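Local coordinates for protein glycosyl hydrolase, family 8 (Clostridium perfringens, PDB 3REN) that is a novel alpha-amylase that probably hydrolyses alpha-glucosidic bonds of starch-like glucans, on an (alpha/alpha)6-barrel related to glycoside hydrolase family 8, at residues F27-K32 / S319-G324; L61-G66 / Y334-L339; L34-S37 / I41-N44; Y312-K317 / G326-N331. All blocks are in the same frame, centred on the assembly; numbering follows the deposited sequence.

Contact 1 of 4, residues F27-K32 / S319-G324. With EDO (1,2-ethanediol), chain G.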
loop_
_atom_site.group_PDB
_atom_site.type_symbol
_atom_site.label_atom_id
_atom_site.label_comp_id
_atom_site.label_asym_id
_atom_site.label_seq_id
_atom_site.Cartn_x
_atom_site.Cartn_y
_atom_site.Cartn_z
ATOM N N PHE A 27 -7.809 -3.517 14.527
ATOM C CA PHE A 27 -8.072 -2.066 14.658
ATOM C C PHE A 27 -7.801 -1.592 16.092
ATOM O O PHE A 27 -7.159 -0.532 16.305
ATOM C CB PHE A 27 -9.515 -1.719 14.274
ATOM C CG PHE A 27 -9.796 -0.245 14.358
ATOM C CD1 PHE A 27 -9.504 0.585 13.270
ATOM C CD2 PHE A 27 -10.290 0.318 15.530
ATOM C CE1 PHE A 27 -9.710 1.966 13.349
ATOM C CE2 PHE A 27 -10.492 1.693 15.619
ATOM C CZ PHE A 27 -10.208 2.519 14.517
ATOM N N ASP A 28 -8.248 -2.385 17.065
ATOM C CA ASP A 28 -8.005 -2.068 18.495
ATOM C C ASP A 28 -6.509 -1.975 18.800
ATOM O O ASP A 28 -6.078 -1.103 19.552
ATOM C CB ASP A 28 -8.617 -3.104 19.450
ATOM C CG ASP A 28 -10.159 -2.959 19.617
ATOM O OD1 ASP A 28 -10.777 -1.983 19.103
ATOM O OD2 ASP A 28 -10.755 -3.888 20.239
ATOM N N PHE A 29 -5.726 -2.899 18.274
ATOM C CA PHE A 29 -4.259 -2.846 18.466
ATOM C C PHE A 29 -3.673 -1.582 17.829
ATOM O O PHE A 29 -2.849 -0.896 18.455
ATOM C CB PHE A 29 -3.582 -4.079 17.850
ATOM C CG PHE A 29 -2.091 -3.981 17.809
ATOM C CD1 PHE A 29 -1.356 -4.020 18.999
ATOM C CD2 PHE A 29 -1.428 -3.856 16.591
ATOM C CE1 PHE A 29 0.034 -3.906 18.985
ATOM C CE2 PHE A 29 -0.028 -3.759 16.564
ATOM C CZ PHE A 29 0.703 -3.756 17.770
ATOM N N ILE A 30 -4.072 -1.297 16.591
ATOM C CA ILE A 30 -3.545 -0.119 15.880
ATOM C C ILE A 30 -3.969 1.163 16.593
ATOM O O ILE A 30 -3.156 2.043 16.834
ATOM C CB ILE A 30 -3.980 -0.040 14.367
ATOM C CG1 ILE A 30 -3.332 -1.146 13.520
ATOM C CG2 ILE A 30 -3.613 1.327 13.759
ATOM C CD1 ILE A 30 -4.163 -1.519 12.276
ATOM N N GLU A 31 -5.226 1.243 17.012
ATOM C CA GLU A 31 -5.676 2.438 17.717
ATOM C C GLU A 31 -5.089 2.618 19.116
ATOM O O GLU A 31 -4.625 3.710 19.460
ATOM C CB GLU A 31 -7.205 2.476 17.775
ATOM C CG GLU A 31 -7.754 3.685 18.508
ATOM C CD GLU A 31 -9.243 3.561 18.782
ATOM O OE1 GLU A 31 -9.737 2.431 19.012
ATOM O OE2 GLU A 31 -9.911 4.601 18.749
ATOM N N LYS A 32 -5.108 1.588 19.945
ATOM C CA LYS A 32 -4.625 1.727 21.320
ATOM C C LYS A 32 -3.106 1.559 21.484
ATOM O O LYS A 32 -2.481 2.191 22.388
ATOM C CB LYS A 32 -5.356 0.719 22.209
ATOM C CG LYS A 32 -6.863 0.906 22.125
ATOM C CD LYS A 32 -7.580 -0.304 22.751
ATOM C CE LYS A 32 -9.069 -0.130 22.635
ATOM N NZ LYS A 32 -9.683 -1.226 23.430
ATOM N N SER A 319 -0.395 -10.838 25.681
ATOM C CA SER A 319 0.625 -10.081 24.974
ATOM C C SER A 319 0.151 -8.645 24.767
ATOM O O SER A 319 -0.988 -8.420 24.346
ATOM C CB SER A 319 0.891 -10.670 23.591
ATOM O OG SER A 319 1.973 -9.982 22.973
ATOM N N VAL A 320 1.045 -7.688 25.013
ATOM C CA VAL A 320 0.772 -6.307 24.634
ATOM C C VAL A 320 0.498 -6.190 23.131
ATOM O O VAL A 320 -0.117 -5.206 22.687
ATOM C CB VAL A 320 1.893 -5.340 25.060
ATOM C CG1 VAL A 320 2.113 -5.399 26.589
ATOM C CG2 VAL A 320 3.166 -5.610 24.291
ATOM N N LEU A 321 0.881 -7.218 22.359
ATOM C CA LEU A 321 0.690 -7.184 20.904
ATOM C C LEU A 321 -0.556 -7.893 20.456
ATOM O O LEU A 321 -0.771 -8.045 19.258
ATOM C CB LEU A 321 1.898 -7.738 20.129
ATOM C CG LEU A 321 3.276 -7.187 20.426
ATOM C CD1 LEU A 321 4.329 -7.883 19.549
ATOM C CD2 LEU A 321 3.286 -5.639 20.276
ATOM N N TYR A 322 -1.372 -8.334 21.411
ATOM C CA TYR A 322 -2.636 -8.982 21.083
ATOM C C TYR A 322 -3.375 -8.209 19.987
ATOM O O TYR A 322 -3.646 -7.011 20.104
ATOM C CB TYR A 322 -3.515 -9.088 22.321
ATOM C CG TYR A 322 -4.868 -9.640 22.028
ATOM C CD1 TYR A 322 -5.028 -11.006 21.723
ATOM C CD2 TYR A 322 -5.996 -8.822 22.037
ATOM C CE1 TYR A 322 -6.269 -11.542 21.430
ATOM C CE2 TYR A 322 -7.273 -9.363 21.733
ATOM C CZ TYR A 322 -7.385 -10.727 21.443
ATOM O OH TYR A 322 -8.616 -11.282 21.145
ATOM N N GLY A 323 -3.704 -8.918 18.922
ATOM C CA GLY A 323 -4.500 -8.364 17.848
ATOM C C GLY A 323 -3.619 -7.953 16.680
ATOM O O GLY A 323 -4.104 -7.839 15.558
ATOM N N GLY A 324 -2.335 -7.733 16.954
ATOM C CA GLY A 324 -1.402 -7.258 15.938
ATOM C C GLY A 324 -0.515 -8.294 15.242
ATOM O O GLY A 324 -0.615 -9.491 15.496
HETATM C C1 EDO G . -1.233 6.666 24.665
HETATM O O1 EDO G . -1.423 7.377 23.432
HETATM C C2 EDO G . -1.733 5.233 24.506
HETATM O O2 EDO G . -3.059 5.216 23.959
#
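F29, on helix 21-33, lays its ring against a pair of linked beta turns in the loop that precedes the last helix of the (alpha/alpha)6-barrel. The first turn, from S319 to Y322, is type I and the second, from L321 to G324, is type II; their backbone bonds run from Y322 N to S319 O and from G324 N to L321 O (2.8 Å). The side chain of F29 starts with CB 3.7 Å from Y322 O, in the middle of the second turn. With chi1 at 170°, CG swings opposite the helix backbone N, and the ring reaches across to the loop. CG and CD2 then lie beneath the last residue of the turn: CD2 is 3.5 Å from G324 CA, which stands 3.9 Å from the ring centroid and 29° off its normal, a CH-pi contact over the face. L321 O lies above the plane too, 4.0 Å up and displaced toward the rim. Backbone atoms of both glycines thus pack close to this side chain, and G323, with a positive phi, occupies the third position of the type II turn. Along the other flank CD1 passes Y322 O, while V320 O approaches the ring edge near its plane. No hydrogen bond joins the two segments; the ring is held by van der Waals and CH-pi contact. N338 of helix 335-346 also touches the ring, placing F29 between loop and barrel helix. At the far end CE1 meets the L321 side chain, which runs alongside in the same direction, with CD2 3.9 Å from F29 CE1.

Contact 2 of 4, residues L61-G66 / Y334-L339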
loop_
_atom_site.group_PDB
_atom_site.type_symbol
_atom_site.label_atom_id
_atom_site.label_comp_id
_atom_site.label_asym_id
_atom_site.label_seq_id
_atom_site.Cartn_x
_atom_site.Cartn_y
_atom_site.Cartn_z
ATOM N N LEU A 61 4.262 8.107 9.255
ATOM C CA LEU A 61 4.389 8.144 7.796
ATOM C C LEU A 61 3.067 8.576 7.119
ATOM O O LEU A 61 1.968 8.164 7.571
ATOM C CB LEU A 61 4.756 6.749 7.318
ATOM C CG LEU A 61 6.150 6.250 7.710
ATOM C CD1 LEU A 61 6.330 4.756 7.373
ATOM C CD2 LEU A 61 7.247 7.084 7.019
ATOM N N SER A 62 3.139 9.355 6.032
ATOM C CA SER A 62 1.897 9.631 5.300
ATOM C C SER A 62 1.424 8.376 4.586
ATOM O O SER A 62 0.240 8.278 4.179
ATOM C CB SER A 62 2.066 10.769 4.297
ATOM O OG SER A 62 3.147 10.479 3.390
ATOM N N GLU A 63 2.353 7.427 4.413
ATOM C CA GLU A 63 1.990 6.066 4.006
ATOM C C GLU A 63 0.930 5.490 4.961
ATOM O O GLU A 63 -0.103 5.010 4.495
ATOM C CB GLU A 63 3.220 5.139 3.944
ATOM C CG GLU A 63 2.936 3.624 3.697
ATOM C CD GLU A 63 4.239 2.801 3.844
ATOM O OE1 GLU A 63 4.600 2.425 5.004
ATOM O OE2 GLU A 63 4.932 2.593 2.805
ATOM N N SER A 64 1.234 5.500 6.262
ATOM C CA SER A 64 0.338 4.965 7.297
ATOM C C SER A 64 -0.993 5.695 7.292
ATOM O O SER A 64 -2.071 5.076 7.299
ATOM C CB SER A 64 0.971 5.117 8.685
ATOM O OG SER A 64 2.223 4.460 8.707
ATOM N N GLU A 65 -0.921 7.033 7.259
ATOM C CA GLU A 65 -2.125 7.844 7.233
ATOM C C GLU A 65 -3.023 7.580 6.021
ATOM O O GLU A 65 -4.237 7.499 6.176
ATOM C CB GLU A 65 -1.772 9.334 7.326
ATOM C CG GLU A 65 -1.133 9.659 8.665
ATOM C CD GLU A 65 -2.029 9.247 9.862
ATOM O OE1 GLU A 65 -3.248 9.507 9.816
ATOM O OE2 GLU A 65 -1.524 8.663 10.835
ATOM N N GLY A 66 -2.415 7.470 4.833
ATOM C CA GLY A 66 -3.130 7.174 3.597
ATOM C C GLY A 66 -3.825 5.833 3.675
ATOM O O GLY A 66 -4.956 5.706 3.236
ATOM N N TYR A 334 5.762 -3.510 12.569
ATOM C CA TYR A 334 5.729 -2.547 11.478
ATOM C C TYR A 334 4.304 -2.148 11.143
ATOM O O TYR A 334 3.496 -3.006 10.793
ATOM C CB TYR A 334 6.455 -3.093 10.208
ATOM C CG TYR A 334 7.945 -2.995 10.399
ATOM C CD1 TYR A 334 8.643 -3.948 11.142
ATOM C CD2 TYR A 334 8.647 -1.870 9.930
ATOM C CE1 TYR A 334 10.026 -3.807 11.383
ATOM C CE2 TYR A 334 10.013 -1.720 10.154
ATOM C CZ TYR A 334 10.693 -2.693 10.879
ATOM O OH TYR A 334 12.048 -2.533 11.094
ATOM N N SER A 335 4.008 -0.851 11.222
ATOM C CA SER A 335 2.672 -0.352 10.943
ATOM C C SER A 335 2.229 -0.815 9.569
ATOM O O SER A 335 1.077 -1.184 9.351
ATOM C CB SER A 335 2.641 1.188 11.035
ATOM O OG SER A 335 3.547 1.768 10.084
ATOM N N PHE A 336 3.145 -0.784 8.622
ATOM C CA PHE A 336 2.774 -1.127 7.247
ATOM C C PHE A 336 2.101 -2.518 7.108
ATOM O O PHE A 336 1.080 -2.659 6.408
ATOM C CB PHE A 336 3.994 -1.003 6.329
ATOM C CG PHE A 336 3.696 -1.258 4.882
ATOM C CD1 PHE A 336 2.951 -0.348 4.139
ATOM C CD2 PHE A 336 4.215 -2.396 4.247
ATOM C CE1 PHE A 336 2.692 -0.568 2.771
ATOM C CE2 PHE A 336 3.974 -2.636 2.896
ATOM C CZ PHE A 336 3.209 -1.741 2.144
ATOM N N ASP A 337 2.650 -3.528 7.782
ATOM C CA ASP A 337 2.048 -4.864 7.727
ATOM C C ASP A 337 0.713 -4.936 8.417
ATOM O O ASP A 337 -0.195 -5.595 7.926
ATOM C CB ASP A 337 2.984 -5.916 8.304
ATOM C CG ASP A 337 4.152 -6.206 7.378
ATOM O OD1 ASP A 337 3.966 -6.144 6.140
ATOM O OD2 ASP A 337 5.248 -6.455 7.893
ATOM N N ASN A 338 0.600 -4.241 9.547
ATOM C CA ASN A 338 -0.640 -4.175 10.294
ATOM C C ASN A 338 -1.774 -3.475 9.544
ATOM O O ASN A 338 -2.910 -3.970 9.529
ATOM C CB ASN A 338 -0.399 -3.573 11.684
ATOM C CG ASN A 338 0.339 -4.544 12.593
ATOM O OD1 ASN A 338 -0.291 -5.302 13.309
ATOM N ND2 ASN A 338 1.688 -4.556 12.525
ATOM N N LEU A 339 -1.461 -2.348 8.899
ATOM C CA LEU A 339 -2.474 -1.623 8.117
ATOM C C LEU A 339 -2.937 -2.382 6.865
ATOM O O LEU A 339 -4.140 -2.339 6.500
ATOM C CB LEU A 339 -1.977 -0.219 7.755
ATOM C CG LEU A 339 -1.868 0.704 8.958
ATOM C CD1 LEU A 339 -0.820 1.818 8.631
ATOM C CD2 LEU A 339 -3.309 1.258 9.350
HETATM O O HOH W 1 2.941 2.239 7.361
#
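E63 and S64, in the first turn of helix 62-74, face S335, F336 and L339 at the start of helix 335-346. These are neighbouring helices of the (alpha/alpha)6-barrel, and their short segments run nearly parallel, 11° apart in direction with axes 10.0 Å from each other. L61 occupies the N-cap position, and its O receives E65 N. At E63 the chain leaves CB opposite the backbone N and stays extended past CG, which carries the carboxylate over to F336. The two side chains cross at about a right angle, with carboxylate and ring planes 36° apart; OE1 comes within 3.3 Å of F336 CD1 from an oblique direction. The same OE1 accepts a hydrogen bond from a water lying between the helices. S64 contributes in two ways. Its CA packs 3.6 Å from L339 CD1, with CB close behind, so the delta methyl lies against the helix backbone at S64. Its OG bonds the same water at 2.7 Å, and S335 OG binds it from the other helix. One water therefore joins a carboxylate oxygen of one helix to a serine hydroxyl of each. Further along, E65 has no contact with the other segment; its carboxylate is bonded to H84 ND1 and to I41 N. On the partner helix, Y334 is the N-cap residue, and its O is met by N338 ND2 at 2.9 Å. That donor sits 53° out of the carbonyl plane, while Y334 O lies in the amide plane of N338.

Contact 3 of 4, residues L34-S37 / I41-N44; sequences LSKS and IYTN. With EDO (1,2-ethanediol), chain I.
L34 and Y42 supply the hydrogen bond between the segments: Y42 N donates to L34 O over 2.8 Å, with an angle of 150° at the hydrogen and the donor tilted from the carbonyl plane. The same oxygen receives a CA-H...O contact from I41 CA, so one carbonyl serves two consecutive residues. Next to it, S35 and I41 form an antiparallel, non-hydrogen-bonded pair whose CA atoms are 4.3 Å apart. Both their side chains lie on one face of the two-stranded sheet, where S35 OG meets I41 CG1 at 3.7 Å. Among the other polar contacts, S35 OG is hydrogen-bonded to I30 O in the last turn of the preceding helix, and an ethanediol, probably from the crystallisation liquor, is also modelled as hydrogen-bonded to it, at a doubtfully short distance.

The remaining contacts are mostly of side chains. Y42, with CG opposite its carbonyl carbon (chi1 -68°), folds its ring back over the first segment: S35 C lies over one face, while CB is 3.4 Å from L34 O. At the far end Y42 OH reaches K36 CB at 3.5 Å, the lysine chain running obliquely past the phenol. The ring also stacks on H58. L34 CD2, in turn, approaches N44 C at 3.6 Å; the amide of N44 is engaged with V333 O. Y42 O is buried here with no partner in the model. A chain that leaves helix 21-33 and turns back on itself through strands 35-36 and 40-41, the two parts running 134° apart with three residues between the strands, describes a small beta hairpin.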
loop_
_atom_site.group_PDB
_atom_site.type_symbol
_atom_site.label_atom_id
_atom_site.label_comp_id
_atom_site.label_asym_id
_atom_site.label_seq_id
_atom_site.Cartn_x
_atom_site.Cartn_y
_atom_site.Cartn_z
ATOM N N LEU A 34 -0.593 1.423 18.675
ATOM C CA LEU A 34 0.278 1.926 17.645
ATOM C C LEU A 34 -0.045 3.352 17.176
ATOM O O LEU A 34 0.379 3.729 16.095
ATOM C CB LEU A 34 0.189 1.002 16.430
ATOM C CG LEU A 34 1.216 -0.081 16.105
ATOM C CD1 LEU A 34 0.987 -0.495 14.607
ATOM C CD2 LEU A 34 2.643 0.306 16.310
ATOM N N SER A 35 -0.736 4.146 18.005
ATOM C CA SER A 35 -1.289 5.429 17.599
ATOM C C SER A 35 -1.226 6.378 18.778
ATOM O O SER A 35 -1.257 5.944 19.952
ATOM C CB SER A 35 -2.798 5.293 17.255
ATOM O OG SER A 35 -3.029 4.746 15.966
ATOM N N LYS A 36 -1.192 7.676 18.476
ATOM C CA LYS A 36 -1.385 8.662 19.506
ATOM C C LYS A 36 -2.433 9.633 19.005
ATOM O O LYS A 36 -2.340 10.157 17.895
ATOM C CB LYS A 36 -0.082 9.372 19.832
ATOM C CG LYS A 36 -0.192 10.296 21.047
ATOM C CD LYS A 36 1.142 10.938 21.307
ATOM C CE LYS A 36 1.229 11.424 22.735
ATOM N NZ LYS A 36 2.363 12.377 22.811
ATOM N N SER A 37 -3.445 9.845 19.834
ATOM C CA SER A 37 -4.540 10.750 19.518
ATOM C C SER A 37 -4.002 12.098 19.049
ATOM O O SER A 37 -3.182 12.739 19.731
ATOM C CB SER A 37 -5.425 10.962 20.761
ATOM O OG SER A 37 -6.514 11.775 20.394
ATOM N N ILE A 41 -0.508 7.519 13.350
ATOM C CA ILE A 41 -0.119 6.109 13.523
ATOM C C ILE A 41 1.415 5.979 13.509
ATOM O O ILE A 41 2.073 6.365 12.550
ATOM C CB ILE A 41 -0.732 5.249 12.422
ATOM C CG1 ILE A 41 -2.251 5.457 12.433
ATOM C CG2 ILE A 41 -0.268 3.790 12.547
ATOM C CD1 ILE A 41 -2.944 5.024 11.181
ATOM N N TYR A 42 1.967 5.403 14.559
ATOM C CA TYR A 42 3.398 5.218 14.690
ATOM C C TYR A 42 3.848 4.200 13.644
ATOM O O TYR A 42 3.102 3.277 13.335
ATOM C CB TYR A 42 3.698 4.570 16.050
ATOM C CG TYR A 42 3.432 5.395 17.283
ATOM C CD1 TYR A 42 3.465 6.794 17.242
ATOM C CD2 TYR A 42 3.206 4.768 18.514
ATOM C CE1 TYR A 42 3.235 7.562 18.414
ATOM C CE2 TYR A 42 2.996 5.506 19.693
ATOM C CZ TYR A 42 3.014 6.896 19.626
ATOM O OH TYR A 42 2.835 7.614 20.758
ATOM N N THR A 43 5.065 4.355 13.168
ATOM C CA THR A 43 5.701 3.420 12.230
ATOM C C THR A 43 6.046 2.069 12.870
ATOM O O THR A 43 5.875 1.031 12.244
ATOM C CB THR A 43 6.957 4.080 11.654
ATOM O OG1 THR A 43 6.563 5.335 11.080
ATOM C CG2 THR A 43 7.627 3.169 10.601
ATOM N N ASN A 44 6.537 2.102 14.106
ATOM C CA ASN A 44 6.816 0.916 14.903
ATOM C C ASN A 44 6.200 1.004 16.308
ATOM O O ASN A 44 5.868 2.146 16.804
ATOM C CB ASN A 44 8.335 0.732 15.049
ATOM C CG ASN A 44 9.048 0.699 13.730
ATOM O OD1 ASN A 44 9.816 1.578 13.440
ATOM N ND2 ASN A 44 8.780 -0.303 12.916
HETATM C C1 EDO I . -7.317 5.393 15.227
HETATM O O1 EDO I . -7.671 6.516 14.413
HETATM C C2 EDO I . -6.245 4.575 14.514
HETATM O O2 EDO I . -5.022 5.298 14.567
#

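Contact 4 of 4, residues Y312-K317 / G326-N331. With EDO (1,2-ethanediol), chain L.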
loop_
_atom_site.group_PDB
_atom_site.type_symbol
_atom_site.label_atom_id
_atom_site.label_comp_id
_atom_site.label_asym_id
_atom_site.label_seq_id
_atom_site.Cartn_x
_atom_site.Cartn_y
_atom_site.Cartn_z
ATOM N N TYR A 312 -1.041 -15.833 11.622
ATOM C CA TYR A 312 0.052 -14.974 12.111
ATOM C C TYR A 312 -0.366 -13.870 13.078
ATOM O O TYR A 312 0.483 -13.340 13.812
ATOM C CB TYR A 312 0.858 -14.402 10.934
ATOM C CG TYR A 312 1.725 -15.472 10.354
ATOM C CD1 TYR A 312 2.775 -16.012 11.111
ATOM C CD2 TYR A 312 1.506 -15.956 9.073
ATOM C CE1 TYR A 312 3.578 -17.033 10.614
ATOM C CE2 TYR A 312 2.303 -16.963 8.556
ATOM C CZ TYR A 312 3.341 -17.500 9.341
ATOM O OH TYR A 312 4.149 -18.506 8.847
ATOM N N GLN A 313 -1.656 -13.530 13.093
ATOM C CA GLN A 313 -2.156 -12.498 14.046
ATOM C C GLN A 313 -1.911 -12.963 15.484
ATOM O O GLN A 313 -2.146 -14.130 15.804
ATOM C CB GLN A 313 -3.636 -12.200 13.791
ATOM C CG GLN A 313 -4.207 -11.055 14.635
ATOM C CD GLN A 313 -5.657 -10.733 14.269
ATOM O OE1 GLN A 313 -6.399 -11.602 13.823
ATOM N NE2 GLN A 313 -6.059 -9.484 14.463
ATOM N N ILE A 314 -1.414 -12.079 16.346
ATOM C CA ILE A 314 -1.120 -12.452 17.741
ATOM C C ILE A 314 -2.432 -12.674 18.500
ATOM O O ILE A 314 -3.217 -11.720 18.719
ATOM C CB ILE A 314 -0.280 -11.374 18.463
ATOM C CG1 ILE A 314 1.011 -11.040 17.694
ATOM C CG2 ILE A 314 0.019 -11.740 19.940
ATOM C CD1 ILE A 314 1.975 -12.116 17.592
ATOM N N LYS A 315 -2.666 -13.922 18.902
ATOM C CA LYS A 315 -3.936 -14.302 19.525
ATOM C C LYS A 315 -3.852 -14.383 21.050
ATOM O O LYS A 315 -4.878 -14.488 21.696
ATOM C CB LYS A 315 -4.550 -15.581 18.882
ATOM C CG LYS A 315 -5.071 -15.313 17.446
ATOM C CD LYS A 315 -5.416 -16.589 16.655
ATOM C CE LYS A 315 -4.166 -17.410 16.266
ATOM N NZ LYS A 315 -3.191 -16.669 15.403
ATOM N N ASN A 316 -2.646 -14.272 21.604
ATOM C CA ASN A 316 -2.403 -14.331 23.059
ATOM C C ASN A 316 -2.941 -13.092 23.780
ATOM O O ASN A 316 -2.358 -12.006 23.634
ATOM C CB ASN A 316 -0.886 -14.426 23.304
ATOM C CG ASN A 316 -0.514 -14.617 24.798
ATOM O OD1 ASN A 316 -1.337 -14.436 25.713
ATOM N ND2 ASN A 316 0.736 -14.974 25.032
ATOM N N LYS A 317 -4.015 -13.229 24.565
ATOM C CA LYS A 317 -4.602 -12.057 25.239
ATOM C C LYS A 317 -3.647 -11.397 26.259
ATOM O O LYS A 317 -3.865 -10.244 26.652
ATOM C CB LYS A 317 -5.963 -12.368 25.913
ATOM C CG LYS A 317 -6.911 -13.287 25.139
ATOM C CD LYS A 317 -8.179 -12.605 24.608
ATOM C CE LYS A 317 -9.075 -13.679 23.983
ATOM N NZ LYS A 317 -10.426 -13.208 23.574
ATOM N N GLY A 326 3.612 -9.020 14.496
ATOM C CA GLY A 326 4.979 -8.668 14.855
ATOM C C GLY A 326 5.625 -9.723 15.722
ATOM O O GLY A 326 5.117 -10.829 15.863
ATOM N N ASP A 327 6.759 -9.382 16.315
ATOM C CA ASP A 327 7.549 -10.379 16.987
ATOM C C ASP A 327 7.323 -10.209 18.468
ATOM O O ASP A 327 7.783 -9.240 19.049
ATOM C CB ASP A 327 9.029 -10.211 16.592
ATOM C CG ASP A 327 9.928 -11.341 17.140
ATOM O OD1 ASP A 327 9.523 -12.053 18.090
ATOM O OD2 ASP A 327 11.050 -11.502 16.624
ATOM N N GLU A 328 6.582 -11.134 19.069
ATOM C CA GLU A 328 6.338 -11.130 20.531
ATOM C C GLU A 328 7.590 -11.051 21.401
ATOM O O GLU A 328 7.515 -10.521 22.506
ATOM C CB GLU A 328 5.547 -12.358 20.964
ATOM C CG GLU A 328 4.103 -12.372 20.546
ATOM C CD GLU A 328 3.343 -13.547 21.138
ATOM O OE1 GLU A 328 3.222 -13.641 22.391
ATOM O OE2 GLU A 328 2.835 -14.364 20.345
ATOM N N LYS A 329 8.725 -11.570 20.912
ATOM C CA LYS A 329 9.954 -11.694 21.721
ATOM C C LYS A 329 10.633 -10.369 21.912
ATOM O O LYS A 329 11.218 -10.126 22.944
ATOM C CB LYS A 329 10.989 -12.618 21.061
ATOM C CG LYS A 329 10.497 -14.015 20.679
ATOM C CD LYS A 329 10.900 -15.059 21.694
ATOM C CE LYS A 329 11.318 -16.371 21.021
ATOM N NZ LYS A 329 10.214 -17.038 20.249
ATOM N N THR A 330 10.573 -9.518 20.900
ATOM C CA THR A 330 11.302 -8.269 20.906
ATOM C C THR A 330 10.366 -7.058 20.830
ATOM O O THR A 330 10.841 -5.931 20.826
ATOM C CB THR A 330 12.243 -8.185 19.680
ATOM O OG1 THR A 330 11.464 -8.378 18.495
ATOM C CG2 THR A 330 13.348 -9.278 19.738
ATOM N N ASN A 331 9.056 -7.291 20.759
ATOM C CA ASN A 331 8.072 -6.224 20.454
ATOM C C ASN A 331 8.384 -5.431 19.193
ATOM O O ASN A 331 8.136 -4.213 19.120
ATOM C CB ASN A 331 7.872 -5.278 21.639
ATOM C CG ASN A 331 7.089 -5.925 22.740
ATOM O OD1 ASN A 331 6.408 -6.935 22.502
ATOM N ND2 ASN A 331 7.169 -5.372 23.943
HETATM C C1 EDO L . 0.391 -16.396 19.744
HETATM O O1 EDO L . -0.258 -15.274 20.370
HETATM C C2 EDO L . -0.610 -17.169 18.894
HETATM O O2 EDO L . -1.120 -16.320 17.865
HETATM O O HOH W 2 2.699 -11.895 13.460
#
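I314 CG1 lies opposite its carbonyl carbon (chi1 -54°), and a chi2 of -65° bends CD1 toward E328. E328 is extended past CG, and the two side chains slide by each other in opposite directions. The result is apolar contact between I314 CD1 and E328 CG at 3.6 Å, with G326 O 3.8 Å from the same methyl. No direct hydrogen bond crosses the segments; N316 ND2 stays 3.9 Å from E328 OE1, the amide and carboxylate planes 73° apart, and N316 OD1 turns to D318 N. Small molecules bridge instead. A water donates to Y312 O at 2.7 Å and accepts from G326 N. An ethanediol, probably from the crystallisation liquor, takes bonds from K315 N (3.0 Å to O2) and N316 N, and makes a weak one to E328 OE2. K315 NZ curls back to Q313 O at 2.8 Å, in the carbonyl plane. In the second segment, D327 OD1 accepts from K329 N at 3.0 Å, which makes an Asx turn. Altogether this is the partly buried closing of a long loop on itself between helices 299-312 and 335-346 of the (alpha/alpha)6-barrel.

In the fold
From the N terminus, helix 21-33 supplies the first half of contact 1 and runs into contact 3, a short hairpin that closes within a few residues. Helix 62-74 opens contact 2, whose partner comes only after most of the barrel. Contact 4 closes locally in the loop after helix 299-312, nested inside the loop of contact 2. Contact 1 crosses contact 2 and contact 4 and encloses contact 3, while contact 3 precedes contacts 2 and 4 in series. Backbone bonds from S335 to T43 and from I314 to G324 connect contact 2 with 3 and contact 4 with 1. Contact 1 ties helix 21-33 to the loop before helix 335-346, which contact 2 pairs with helix 62-74.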